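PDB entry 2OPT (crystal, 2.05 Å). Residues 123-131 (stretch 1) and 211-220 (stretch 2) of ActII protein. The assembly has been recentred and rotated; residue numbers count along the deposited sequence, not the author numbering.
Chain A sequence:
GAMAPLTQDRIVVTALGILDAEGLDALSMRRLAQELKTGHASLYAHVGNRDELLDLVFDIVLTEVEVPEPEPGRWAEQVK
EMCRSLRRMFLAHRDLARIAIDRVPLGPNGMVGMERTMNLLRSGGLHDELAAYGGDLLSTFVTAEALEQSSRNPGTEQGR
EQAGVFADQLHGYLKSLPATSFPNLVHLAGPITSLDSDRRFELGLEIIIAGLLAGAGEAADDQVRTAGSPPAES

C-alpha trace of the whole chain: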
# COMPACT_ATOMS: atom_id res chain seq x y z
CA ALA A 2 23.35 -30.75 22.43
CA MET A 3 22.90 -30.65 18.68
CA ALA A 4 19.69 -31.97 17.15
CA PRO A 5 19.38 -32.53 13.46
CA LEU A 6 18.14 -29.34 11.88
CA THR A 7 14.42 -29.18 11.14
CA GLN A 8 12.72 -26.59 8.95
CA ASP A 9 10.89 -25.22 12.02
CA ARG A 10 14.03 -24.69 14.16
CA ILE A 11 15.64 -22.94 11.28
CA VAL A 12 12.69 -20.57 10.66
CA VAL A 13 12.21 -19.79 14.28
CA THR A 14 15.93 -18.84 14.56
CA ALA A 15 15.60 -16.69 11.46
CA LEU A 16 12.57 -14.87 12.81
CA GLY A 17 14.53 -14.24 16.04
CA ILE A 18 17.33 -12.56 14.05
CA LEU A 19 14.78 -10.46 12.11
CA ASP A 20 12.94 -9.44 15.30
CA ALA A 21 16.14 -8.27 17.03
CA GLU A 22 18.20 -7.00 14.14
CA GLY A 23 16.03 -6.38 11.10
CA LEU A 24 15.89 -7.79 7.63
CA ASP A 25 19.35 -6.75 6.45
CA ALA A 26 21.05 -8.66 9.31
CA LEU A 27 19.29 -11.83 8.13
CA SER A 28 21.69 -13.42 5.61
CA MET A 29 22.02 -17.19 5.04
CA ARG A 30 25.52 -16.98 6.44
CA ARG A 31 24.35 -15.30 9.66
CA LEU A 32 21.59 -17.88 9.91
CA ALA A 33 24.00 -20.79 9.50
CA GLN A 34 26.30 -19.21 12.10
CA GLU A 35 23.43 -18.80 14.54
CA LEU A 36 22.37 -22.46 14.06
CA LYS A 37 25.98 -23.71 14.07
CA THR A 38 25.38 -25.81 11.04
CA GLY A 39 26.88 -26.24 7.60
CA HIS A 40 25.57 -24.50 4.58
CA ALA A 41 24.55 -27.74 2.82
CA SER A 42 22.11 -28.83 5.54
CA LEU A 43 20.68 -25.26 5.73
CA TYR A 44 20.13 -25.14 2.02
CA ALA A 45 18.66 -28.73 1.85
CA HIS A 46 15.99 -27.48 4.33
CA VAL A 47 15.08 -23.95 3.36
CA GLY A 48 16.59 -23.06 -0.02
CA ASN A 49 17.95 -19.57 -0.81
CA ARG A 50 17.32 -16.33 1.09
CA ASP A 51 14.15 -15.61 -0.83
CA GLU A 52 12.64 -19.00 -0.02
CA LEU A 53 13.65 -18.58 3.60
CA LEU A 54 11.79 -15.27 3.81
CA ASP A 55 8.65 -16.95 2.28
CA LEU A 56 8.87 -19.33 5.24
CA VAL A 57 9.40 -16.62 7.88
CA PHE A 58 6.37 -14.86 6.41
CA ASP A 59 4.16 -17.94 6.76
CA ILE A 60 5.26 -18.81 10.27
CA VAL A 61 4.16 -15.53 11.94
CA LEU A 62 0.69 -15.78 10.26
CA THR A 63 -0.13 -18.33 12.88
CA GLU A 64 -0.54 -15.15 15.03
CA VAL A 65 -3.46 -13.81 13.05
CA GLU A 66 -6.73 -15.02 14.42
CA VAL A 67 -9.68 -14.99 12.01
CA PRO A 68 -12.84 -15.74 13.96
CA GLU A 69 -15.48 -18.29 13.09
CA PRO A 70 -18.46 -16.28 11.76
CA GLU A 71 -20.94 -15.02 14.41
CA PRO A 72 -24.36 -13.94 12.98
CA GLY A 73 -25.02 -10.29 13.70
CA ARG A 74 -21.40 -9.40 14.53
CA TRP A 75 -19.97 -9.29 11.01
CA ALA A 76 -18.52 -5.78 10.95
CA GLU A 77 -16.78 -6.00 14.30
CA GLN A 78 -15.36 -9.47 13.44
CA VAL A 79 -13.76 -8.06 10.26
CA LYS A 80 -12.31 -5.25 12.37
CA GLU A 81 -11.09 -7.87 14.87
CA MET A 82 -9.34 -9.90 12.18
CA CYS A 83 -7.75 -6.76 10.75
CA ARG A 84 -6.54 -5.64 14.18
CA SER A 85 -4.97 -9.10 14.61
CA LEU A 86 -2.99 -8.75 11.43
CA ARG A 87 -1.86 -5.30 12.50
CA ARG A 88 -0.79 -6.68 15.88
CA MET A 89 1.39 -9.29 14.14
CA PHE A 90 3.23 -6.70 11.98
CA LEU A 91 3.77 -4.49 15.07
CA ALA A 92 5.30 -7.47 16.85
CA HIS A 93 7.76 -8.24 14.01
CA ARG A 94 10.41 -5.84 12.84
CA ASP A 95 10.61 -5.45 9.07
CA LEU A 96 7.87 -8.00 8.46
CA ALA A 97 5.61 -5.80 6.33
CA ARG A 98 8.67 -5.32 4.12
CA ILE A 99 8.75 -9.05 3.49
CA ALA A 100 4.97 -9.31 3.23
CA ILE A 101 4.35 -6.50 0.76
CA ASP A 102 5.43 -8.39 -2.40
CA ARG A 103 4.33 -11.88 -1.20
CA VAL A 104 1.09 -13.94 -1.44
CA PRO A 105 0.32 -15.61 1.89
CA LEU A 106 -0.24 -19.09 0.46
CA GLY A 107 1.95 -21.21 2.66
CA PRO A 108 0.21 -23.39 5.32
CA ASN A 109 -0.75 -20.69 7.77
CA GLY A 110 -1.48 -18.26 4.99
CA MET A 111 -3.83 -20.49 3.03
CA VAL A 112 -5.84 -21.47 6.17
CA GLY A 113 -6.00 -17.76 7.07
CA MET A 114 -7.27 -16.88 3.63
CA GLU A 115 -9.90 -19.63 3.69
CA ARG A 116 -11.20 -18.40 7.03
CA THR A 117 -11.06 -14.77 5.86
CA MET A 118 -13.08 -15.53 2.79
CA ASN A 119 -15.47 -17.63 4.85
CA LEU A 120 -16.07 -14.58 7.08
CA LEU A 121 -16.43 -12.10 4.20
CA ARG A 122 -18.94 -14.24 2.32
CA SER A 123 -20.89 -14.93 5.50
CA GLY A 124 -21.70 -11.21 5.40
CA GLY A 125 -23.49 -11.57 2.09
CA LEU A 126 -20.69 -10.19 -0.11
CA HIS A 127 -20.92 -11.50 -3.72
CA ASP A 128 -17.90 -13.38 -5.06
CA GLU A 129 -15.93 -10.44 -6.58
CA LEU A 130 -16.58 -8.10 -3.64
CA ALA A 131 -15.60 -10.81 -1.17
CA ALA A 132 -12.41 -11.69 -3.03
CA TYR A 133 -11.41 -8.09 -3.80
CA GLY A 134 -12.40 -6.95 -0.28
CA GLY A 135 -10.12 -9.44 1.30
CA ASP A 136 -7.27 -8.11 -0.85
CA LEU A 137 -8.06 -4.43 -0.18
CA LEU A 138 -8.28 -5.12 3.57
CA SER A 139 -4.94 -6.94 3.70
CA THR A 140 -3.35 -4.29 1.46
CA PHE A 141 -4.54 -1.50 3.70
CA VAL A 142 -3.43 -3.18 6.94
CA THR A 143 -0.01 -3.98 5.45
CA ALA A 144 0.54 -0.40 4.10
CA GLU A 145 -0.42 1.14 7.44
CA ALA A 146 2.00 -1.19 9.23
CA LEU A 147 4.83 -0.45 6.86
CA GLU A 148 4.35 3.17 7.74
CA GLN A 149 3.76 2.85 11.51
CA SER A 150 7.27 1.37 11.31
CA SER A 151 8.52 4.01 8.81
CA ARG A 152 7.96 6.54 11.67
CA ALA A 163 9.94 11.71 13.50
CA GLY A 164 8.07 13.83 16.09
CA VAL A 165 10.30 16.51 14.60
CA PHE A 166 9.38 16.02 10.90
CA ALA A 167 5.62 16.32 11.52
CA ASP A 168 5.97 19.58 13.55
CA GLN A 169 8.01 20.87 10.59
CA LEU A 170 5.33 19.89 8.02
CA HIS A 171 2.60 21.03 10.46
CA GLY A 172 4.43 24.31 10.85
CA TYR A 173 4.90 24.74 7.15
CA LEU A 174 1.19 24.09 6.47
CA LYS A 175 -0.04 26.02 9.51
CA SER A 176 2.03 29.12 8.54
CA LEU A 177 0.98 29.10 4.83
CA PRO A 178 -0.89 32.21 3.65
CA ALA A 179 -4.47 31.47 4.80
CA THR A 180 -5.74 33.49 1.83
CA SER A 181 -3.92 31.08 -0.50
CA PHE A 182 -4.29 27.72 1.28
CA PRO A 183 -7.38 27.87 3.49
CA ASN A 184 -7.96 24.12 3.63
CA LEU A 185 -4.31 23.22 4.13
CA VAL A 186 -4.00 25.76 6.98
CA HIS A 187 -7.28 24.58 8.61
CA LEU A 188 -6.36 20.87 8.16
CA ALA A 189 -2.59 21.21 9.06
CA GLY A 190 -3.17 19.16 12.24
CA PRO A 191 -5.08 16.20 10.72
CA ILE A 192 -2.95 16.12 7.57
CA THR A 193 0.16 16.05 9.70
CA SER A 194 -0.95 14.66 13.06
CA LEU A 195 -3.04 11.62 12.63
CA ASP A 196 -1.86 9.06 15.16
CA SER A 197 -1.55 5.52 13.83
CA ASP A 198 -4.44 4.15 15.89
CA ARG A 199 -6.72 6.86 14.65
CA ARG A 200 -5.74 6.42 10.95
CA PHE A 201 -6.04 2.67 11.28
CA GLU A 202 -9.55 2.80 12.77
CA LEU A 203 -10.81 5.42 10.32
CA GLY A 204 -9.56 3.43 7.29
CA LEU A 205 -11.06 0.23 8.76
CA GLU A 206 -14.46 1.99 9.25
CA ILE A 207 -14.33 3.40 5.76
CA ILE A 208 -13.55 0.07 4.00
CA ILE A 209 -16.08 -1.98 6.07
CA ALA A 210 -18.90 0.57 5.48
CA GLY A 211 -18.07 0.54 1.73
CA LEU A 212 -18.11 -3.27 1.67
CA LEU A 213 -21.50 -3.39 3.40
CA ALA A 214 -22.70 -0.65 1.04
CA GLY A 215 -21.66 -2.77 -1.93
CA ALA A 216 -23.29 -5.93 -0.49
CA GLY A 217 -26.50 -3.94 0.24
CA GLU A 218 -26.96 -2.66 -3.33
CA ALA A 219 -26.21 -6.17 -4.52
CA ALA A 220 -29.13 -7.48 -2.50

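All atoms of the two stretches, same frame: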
# COMPACT_ATOMS: atom_id res chain seq x y z
N SER A 123 -19.84 -14.79 4.51
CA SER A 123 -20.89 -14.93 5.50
C SER A 123 -21.65 -13.61 5.69
O SER A 123 -22.77 -13.62 6.14
CB SER A 123 -20.32 -15.40 6.82
OG SER A 123 -19.78 -14.28 7.49
N GLY A 124 -21.04 -12.49 5.32
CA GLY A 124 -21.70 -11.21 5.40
C GLY A 124 -22.50 -10.83 4.17
O GLY A 124 -22.93 -9.68 4.03
N GLY A 125 -22.70 -11.78 3.27
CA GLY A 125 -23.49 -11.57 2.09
C GLY A 125 -22.80 -10.89 0.94
O GLY A 125 -23.45 -10.50 -0.01
N LEU A 126 -21.47 -10.75 1.01
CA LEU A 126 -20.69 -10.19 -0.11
C LEU A 126 -20.64 -11.17 -1.32
O LEU A 126 -20.22 -12.34 -1.15
CB LEU A 126 -19.25 -9.87 0.38
CG LEU A 126 -18.99 -8.57 1.15
CD1 LEU A 126 -19.90 -8.43 2.35
CD2 LEU A 126 -17.53 -8.48 1.62
N HIS A 127 -21.00 -10.70 -2.50
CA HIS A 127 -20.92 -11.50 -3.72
C HIS A 127 -19.47 -11.79 -4.02
O HIS A 127 -18.57 -11.14 -3.45
CB HIS A 127 -21.62 -10.84 -4.95
CG HIS A 127 -21.06 -9.50 -5.34
ND1 HIS A 127 -21.53 -8.31 -4.82
CD2 HIS A 127 -20.10 -9.16 -6.24
CE1 HIS A 127 -20.87 -7.30 -5.37
NE2 HIS A 127 -20.00 -7.79 -6.23
N ASP A 128 -19.23 -12.78 -4.88
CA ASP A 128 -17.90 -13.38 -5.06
C ASP A 128 -16.79 -12.34 -5.30
O ASP A 128 -15.76 -12.42 -4.68
CB ASP A 128 -17.92 -14.36 -6.25
CG ASP A 128 -18.75 -15.62 -5.99
OD1 ASP A 128 -19.29 -15.79 -4.88
OD2 ASP A 128 -18.85 -16.45 -6.91
N GLU A 129 -16.99 -11.41 -6.25
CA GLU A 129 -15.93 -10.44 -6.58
C GLU A 129 -15.65 -9.48 -5.45
O GLU A 129 -14.53 -9.06 -5.27
CB GLU A 129 -16.25 -9.60 -7.81
CG GLU A 129 -15.94 -10.32 -9.15
CD GLU A 129 -15.97 -9.38 -10.37
OE1 GLU A 129 -16.34 -8.17 -10.21
OE2 GLU A 129 -15.62 -9.88 -11.49
N LEU A 130 -16.70 -9.08 -4.74
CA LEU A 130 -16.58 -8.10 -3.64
C LEU A 130 -15.90 -8.76 -2.44
O LEU A 130 -15.12 -8.14 -1.64
CB LEU A 130 -17.99 -7.58 -3.26
CG LEU A 130 -18.12 -6.64 -2.03
CD1 LEU A 130 -17.43 -5.37 -2.33
CD2 LEU A 130 -19.58 -6.32 -1.79
N ALA A 131 -16.20 -10.03 -2.28
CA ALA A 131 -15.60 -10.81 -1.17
C ALA A 131 -14.09 -10.99 -1.41
O ALA A 131 -13.25 -10.70 -0.57
CB ALA A 131 -16.24 -12.17 -1.09
N GLY A 211 -17.97 0.55 3.21
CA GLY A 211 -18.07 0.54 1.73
C GLY A 211 -18.35 -0.86 1.26
O GLY A 211 -19.03 -1.05 0.28
N LEU A 212 -17.79 -1.86 1.94
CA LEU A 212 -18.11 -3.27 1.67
C LEU A 212 -19.58 -3.62 1.93
O LEU A 212 -20.26 -4.19 1.06
CB LEU A 212 -17.20 -4.21 2.49
CG LEU A 212 -15.72 -4.30 2.05
CD1 LEU A 212 -14.90 -5.11 3.10
CD2 LEU A 212 -15.55 -4.90 0.67
N LEU A 213 -20.10 -3.22 3.11
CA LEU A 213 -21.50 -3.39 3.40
C LEU A 213 -22.36 -2.63 2.40
O LEU A 213 -23.41 -3.12 1.99
CB LEU A 213 -21.81 -2.89 4.79
CG LEU A 213 -21.31 -3.81 5.89
CD1 LEU A 213 -21.43 -3.14 7.23
CD2 LEU A 213 -22.09 -5.16 5.85
N ALA A 214 -21.92 -1.44 2.00
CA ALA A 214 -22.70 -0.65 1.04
C ALA A 214 -22.81 -1.40 -0.27
O ALA A 214 -23.86 -1.41 -0.87
CB ALA A 214 -22.08 0.72 0.81
N GLY A 215 -21.71 -2.00 -0.70
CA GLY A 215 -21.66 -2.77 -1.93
C GLY A 215 -22.46 -4.07 -1.85
O GLY A 215 -22.97 -4.53 -2.87
N ALA A 216 -22.54 -4.68 -0.67
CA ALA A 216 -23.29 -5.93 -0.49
C ALA A 216 -24.78 -5.62 -0.48
O ALA A 216 -25.59 -6.40 -0.99
CB ALA A 216 -22.88 -6.65 0.79
N GLY A 217 -25.12 -4.47 0.13
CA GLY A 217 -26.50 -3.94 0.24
C GLY A 217 -27.20 -3.47 -1.05
O GLY A 217 -28.43 -3.64 -1.15
N GLU A 218 -26.45 -2.91 -1.98
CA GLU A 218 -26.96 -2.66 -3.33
C GLU A 218 -27.14 -3.96 -4.10
O GLU A 218 -28.22 -4.23 -4.63
CB GLU A 218 -26.02 -1.72 -4.09
CG GLU A 218 -24.65 -2.31 -4.37
CD GLU A 218 -23.71 -1.32 -5.04
OE1 GLU A 218 -24.12 -0.16 -5.24
OE2 GLU A 218 -22.57 -1.70 -5.36
N ALA A 219 -26.08 -4.76 -4.17
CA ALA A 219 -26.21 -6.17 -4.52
C ALA A 219 -27.61 -6.69 -4.23
O ALA A 219 -28.35 -7.05 -5.15
CB ALA A 219 -25.17 -6.99 -3.78
N ALA A 220 -27.98 -6.72 -2.95
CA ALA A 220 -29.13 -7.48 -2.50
C ALA A 220 -30.43 -6.70 -2.71
O ALA A 220 -31.47 -7.28 -3.02
CB ALA A 220 -28.97 -7.87 -1.04

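Stretch 2 carries on a helix that begins earlier in the chain, and its backbone follows the regular i to i+4 pattern: Gly215 N donates to Gly211 O at 3.0 Å, Ala216 N to Leu212 O at 2.9 Å and Gly217 N to Leu213 O at 2.9 Å. In stretch 1, the loop Gly124 to His127 leads into a second helix at Asp128. His127 holds the N-cap position, and its carbonyl enters the first turn, with Ala131 N bonded to His127 O at 2.9 Å. Gly125 adopts a positive phi of 81°, a conformation that by itself favours glycine. The two backbones come near at Leu126 and Ala216, whose CA atoms are 5.0 Å apart, and stand farther apart at Leu130 and Leu212, where CA to CA is 7.3 Å. No hydrogen bond crosses between the stretches; what joins the two is mainly apolar packing.

Small residues line the close approach. Ala216 points its methyl toward stretch 1, where Ala216 CB meets Leu126 CD1 at 3.8 Å and Gly125 O at 4.0 Å. The methyl makes contact across this short separation. Gly215 exposes bare backbone to Leu130: Leu130 CD2 lies 3.7 Å from Gly215 C and 3.6 Å from Ala216 N. A CB on Gly215 would sit only 3.3 Å from Leu130 CD2, so the absence of a side chain makes room for the leucine methyl.

Leu130 and Leu212 bridge the wider 7.3 Å separation of their CA atoms. Leu130, with chi1 t and chi2 p, points toward the helix and places CD1 3.6 Å from Leu212 CD2. Leu126 joins them from the closer part of the contact. The CA-to-CB bonds of Leu126 and Leu212 point sideways, yet their side chains end nearer the opposing stretch, and Leu126 CD2 reaches Leu212 CD2 at 4.2 Å. These three leucines are buried, and their branched hydrocarbon ends suit a site where van der Waals contact and the exclusion of water provide the stabilisation.

His127 lies toward the more open side of the contact. With chi1 p, the end of its side chain comes nearer stretch 2; Gly215 O approaches the ring edge, near its plane, at 4.3 Å from His127 CE1, a contact but not a hydrogen bond. His127 ND1 is 4.0 Å from Ala219 CB, but Ala219 is poorly ordered, so this end of the packing is less certain.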